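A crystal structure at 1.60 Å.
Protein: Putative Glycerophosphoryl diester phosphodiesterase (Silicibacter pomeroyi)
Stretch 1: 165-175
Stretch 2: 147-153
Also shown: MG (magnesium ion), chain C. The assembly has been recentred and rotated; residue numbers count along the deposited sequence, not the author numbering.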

# COMPACT_ATOMS: atom_id res chain seq x y z
N GLU A 165 31.00 16.97 -8.69
CA GLU A 165 31.20 15.98 -7.64
C GLU A 165 29.90 15.25 -7.32
O GLU A 165 29.90 14.06 -7.04
CB GLU A 165 31.77 16.60 -6.39
CG GLU A 165 33.25 16.98 -6.49
CD GLU A 165 33.70 17.90 -5.36
OE1 GLU A 165 32.96 18.02 -4.37
OE2 GLU A 165 34.79 18.49 -5.49
N MSE A 166 28.79 15.98 -7.32
CA MSE A 166 27.47 15.35 -7.07
C MSE A 166 27.22 14.28 -8.11
O MSE A 166 26.89 13.13 -7.80
CB MSE A 166 26.36 16.37 -7.10
CG MSE A 166 24.97 15.71 -7.16
SE MSE A 166 23.54 16.94 -6.84
CE MSE A 166 22.40 15.57 -6.30
N VAL A 167 27.38 14.67 -9.37
CA VAL A 167 27.18 13.75 -10.48
C VAL A 167 28.09 12.53 -10.33
O VAL A 167 27.63 11.39 -10.42
CB VAL A 167 27.35 14.46 -11.85
CG1 VAL A 167 27.36 13.41 -13.02
CG2 VAL A 167 26.24 15.47 -12.07
N ALA A 168 29.34 12.75 -10.01
CA ALA A 168 30.29 11.64 -9.89
C ALA A 168 29.93 10.67 -8.75
O ALA A 168 30.11 9.43 -8.87
CB ALA A 168 31.72 12.17 -9.72
N ALA A 169 29.46 11.24 -7.65
CA ALA A 169 29.06 10.48 -6.49
C ALA A 169 27.82 9.61 -6.78
O ALA A 169 27.78 8.45 -6.42
CB ALA A 169 28.84 11.44 -5.28
N VAL A 170 26.83 10.20 -7.43
CA VAL A 170 25.65 9.46 -7.85
C VAL A 170 26.06 8.33 -8.80
O VAL A 170 25.66 7.17 -8.64
CB VAL A 170 24.62 10.42 -8.48
CG1 VAL A 170 23.52 9.66 -9.19
CG2 VAL A 170 24.06 11.34 -7.40
N LEU A 171 26.92 8.63 -9.76
CA LEU A 171 27.36 7.58 -10.73
C LEU A 171 28.14 6.45 -10.08
O LEU A 171 28.00 5.29 -10.47
CB LEU A 171 28.17 8.20 -11.85
CG LEU A 171 27.31 9.04 -12.81
CD1 LEU A 171 28.19 9.84 -13.79
CD2 LEU A 171 26.29 8.16 -13.57
N ALA A 172 28.98 6.78 -9.10
CA ALA A 172 29.76 5.78 -8.37
C ALA A 172 28.81 4.77 -7.73
O ALA A 172 29.07 3.54 -7.78
CB ALA A 172 30.66 6.42 -7.31
N ASP A 173 27.71 5.27 -7.17
CA ASP A 173 26.70 4.36 -6.59
C ASP A 173 26.03 3.51 -7.65
O ASP A 173 25.90 2.28 -7.49
CB ASP A 173 25.62 5.13 -5.83
CG ASP A 173 26.04 5.56 -4.44
OD1 ASP A 173 27.05 5.06 -3.90
OD2 ASP A 173 25.36 6.46 -3.91
N VAL A 174 25.59 4.14 -8.74
CA VAL A 174 24.92 3.43 -9.83
C VAL A 174 25.82 2.30 -10.36
O VAL A 174 25.38 1.16 -10.55
CB VAL A 174 24.51 4.39 -10.98
CG1 VAL A 174 23.98 3.62 -12.18
CG2 VAL A 174 23.44 5.40 -10.50
N ARG A 175 27.10 2.64 -10.55
CA ARG A 175 28.08 1.67 -11.04
C ARG A 175 28.37 0.54 -10.05
O ARG A 175 28.42 -0.64 -10.46
CB ARG A 175 29.35 2.41 -11.49
CG ARG A 175 29.05 3.26 -12.69
CD ARG A 175 30.24 3.74 -13.42
NE ARG A 175 29.78 4.46 -14.61
CZ ARG A 175 29.97 5.74 -14.91
NH1 ARG A 175 30.73 6.54 -14.15
NH2 ARG A 175 29.48 6.21 -16.05
MG MG C . 11.17 14.10 -7.82
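Stretch 2, residues 147-153: LLELKSD

The most distinctive contact between this strand and the helix that covers it is made by a selenium-bearing side chain: Met166, present as selenomethionine, reaches toward the segment that follows Leu150 and sets its terminal methyl against a backbone carbonyl, with CE of Met166 3.7 Å from O of Lys151. This is the shortest approach between the two stretches, and it is a packing contact; no hydrogen bond links them anywhere. The rest of the contact illustrates a general principle of α/β architecture, in which a helix and a strand are held together by interlocking apolar side chains while the helix backbone is hydrogen-bonded within itself.

Residues 165-175 are helical throughout, within a helix that extends beyond both ends of the segment. Its i to i+4 ladder is unbroken, from N of Ala169 to O of Glu165 at 2.9 Å through to N of Arg175 to O of Leu171 at 2.8 Å, although the bond from N of Asp173 to O of Ala169 is longer, 3.3 Å. Stretch 2 enters as a strand, with Leu147 to Leu150 in extended conformation, and by Ser152 and Asp153 has become loop. The two axes run nearly antiparallel, at 154° between their N-to-C directions, and approach to 11.0 Å. Such a spacing leaves room for one layer of side chains from each element, and the register follows from the direction: the early helix residue Val167 lies across from Leu150, their CA atoms 8.2 Å apart, whereas the later Val174 meets Leu148.

Alternation along the strand determines which residues take part. Leu148 and Leu150 direct their CA-to-CB bonds toward the helix, while the intervening Glu149 makes no contact with it. On the helix, Met166, Val170 and Val174 point toward the strand, a spacing of four residues that brings side chains back to the same face after little more than one turn. Val167, directed sideways, adds to the edge of this row.

Leu148, a leucine in the t, t rotamer, sits between two valines. CD2 of Leu148 lies 3.9 Å from CG1 of Val170, and CD1 of Leu148 lies 4.1 Å from CG2 of Val174; both methyls of Leu148 rest against Val170, and CD1 also reaches Val174. Leu150 packs nearer the N-terminal end of the segment: its CD2 is 4.1 Å from CG2 of Val167 and 4.4 Å from CG2 of Val170, and its CB is 4.4 Å from CE of Met166. Val170 therefore touches both leucines. Beyond the leucines, SE of Met166 comes within 4.4 Å of CA of Ser152. Lys151 points its CA-to-CB bond away and meets the helix through its backbone.

The interface is small, 274 Å² counted over both sides, yet its apolar residues are buried. Glu149 serves a different purpose: its OE1 binds the magnesium ion at 2.0 Å, in a coordination shell completed by two waters and by atoms elsewhere in the structure. The same strand thus combines helix packing with metal binding.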

# COMPACT_ATOMS: atom_id res chain seq x y z
N LEU A 147 14.02 6.42 -12.52
CA LEU A 147 14.03 7.80 -12.95
C LEU A 147 14.64 8.51 -11.73
O LEU A 147 13.96 8.82 -10.75
CB LEU A 147 12.60 8.20 -13.24
CG LEU A 147 12.29 9.38 -14.07
CD1 LEU A 147 12.98 9.30 -15.51
CD2 LEU A 147 10.79 9.52 -14.21
N LEU A 148 15.95 8.71 -11.79
CA LEU A 148 16.74 9.23 -10.68
C LEU A 148 16.84 10.74 -10.81
O LEU A 148 17.54 11.30 -11.67
CB LEU A 148 18.10 8.53 -10.69
CG LEU A 148 19.04 8.76 -9.54
CD1 LEU A 148 20.12 7.69 -9.61
CD2 LEU A 148 19.63 10.20 -9.47
N GLU A 149 16.07 11.42 -9.96
CA GLU A 149 16.00 12.89 -10.01
C GLU A 149 17.17 13.46 -9.20
O GLU A 149 17.20 13.35 -7.96
CB GLU A 149 14.67 13.46 -9.51
CG GLU A 149 14.58 14.94 -9.84
CD GLU A 149 13.36 15.69 -9.33
OE1 GLU A 149 12.32 15.09 -9.06
OE2 GLU A 149 13.47 16.96 -9.26
N LEU A 150 18.12 14.09 -9.90
CA LEU A 150 19.19 14.81 -9.23
C LEU A 150 18.64 16.17 -8.81
O LEU A 150 18.20 16.94 -9.68
CB LEU A 150 20.36 15.00 -10.17
CG LEU A 150 21.15 13.72 -10.50
CD1 LEU A 150 20.57 13.12 -11.76
CD2 LEU A 150 22.63 13.97 -10.68
N LYS A 151 18.64 16.43 -7.50
CA LYS A 151 18.09 17.66 -6.87
C LYS A 151 19.29 18.45 -6.38
O LYS A 151 19.91 18.16 -5.34
CB LYS A 151 17.10 17.34 -5.74
CG LYS A 151 16.32 18.53 -5.17
CD LYS A 151 15.24 18.95 -6.17
CE LYS A 151 14.12 19.79 -5.59
NZ LYS A 151 14.47 21.23 -5.71
N SER A 152 19.67 19.43 -7.18
CA SER A 152 20.78 20.31 -6.82
C SER A 152 20.30 21.36 -5.79
O SER A 152 19.10 21.70 -5.72
CB SER A 152 21.29 20.99 -8.07
OG SER A 152 20.19 21.50 -8.76
N ASP A 153 21.24 21.87 -5.02
CA ASP A 153 20.99 22.87 -3.99
C ASP A 153 21.47 24.15 -4.62
O ASP A 153 22.64 24.23 -5.04
CB ASP A 153 21.81 22.57 -2.74
CG ASP A 153 21.58 23.59 -1.61
OD1 ASP A 153 21.16 24.75 -1.88
OD2 ASP A 153 21.84 23.19 -0.42
O HOH W 1 10.67 15.88 -6.76
O HOH W 2 10.11 13.00 -6.40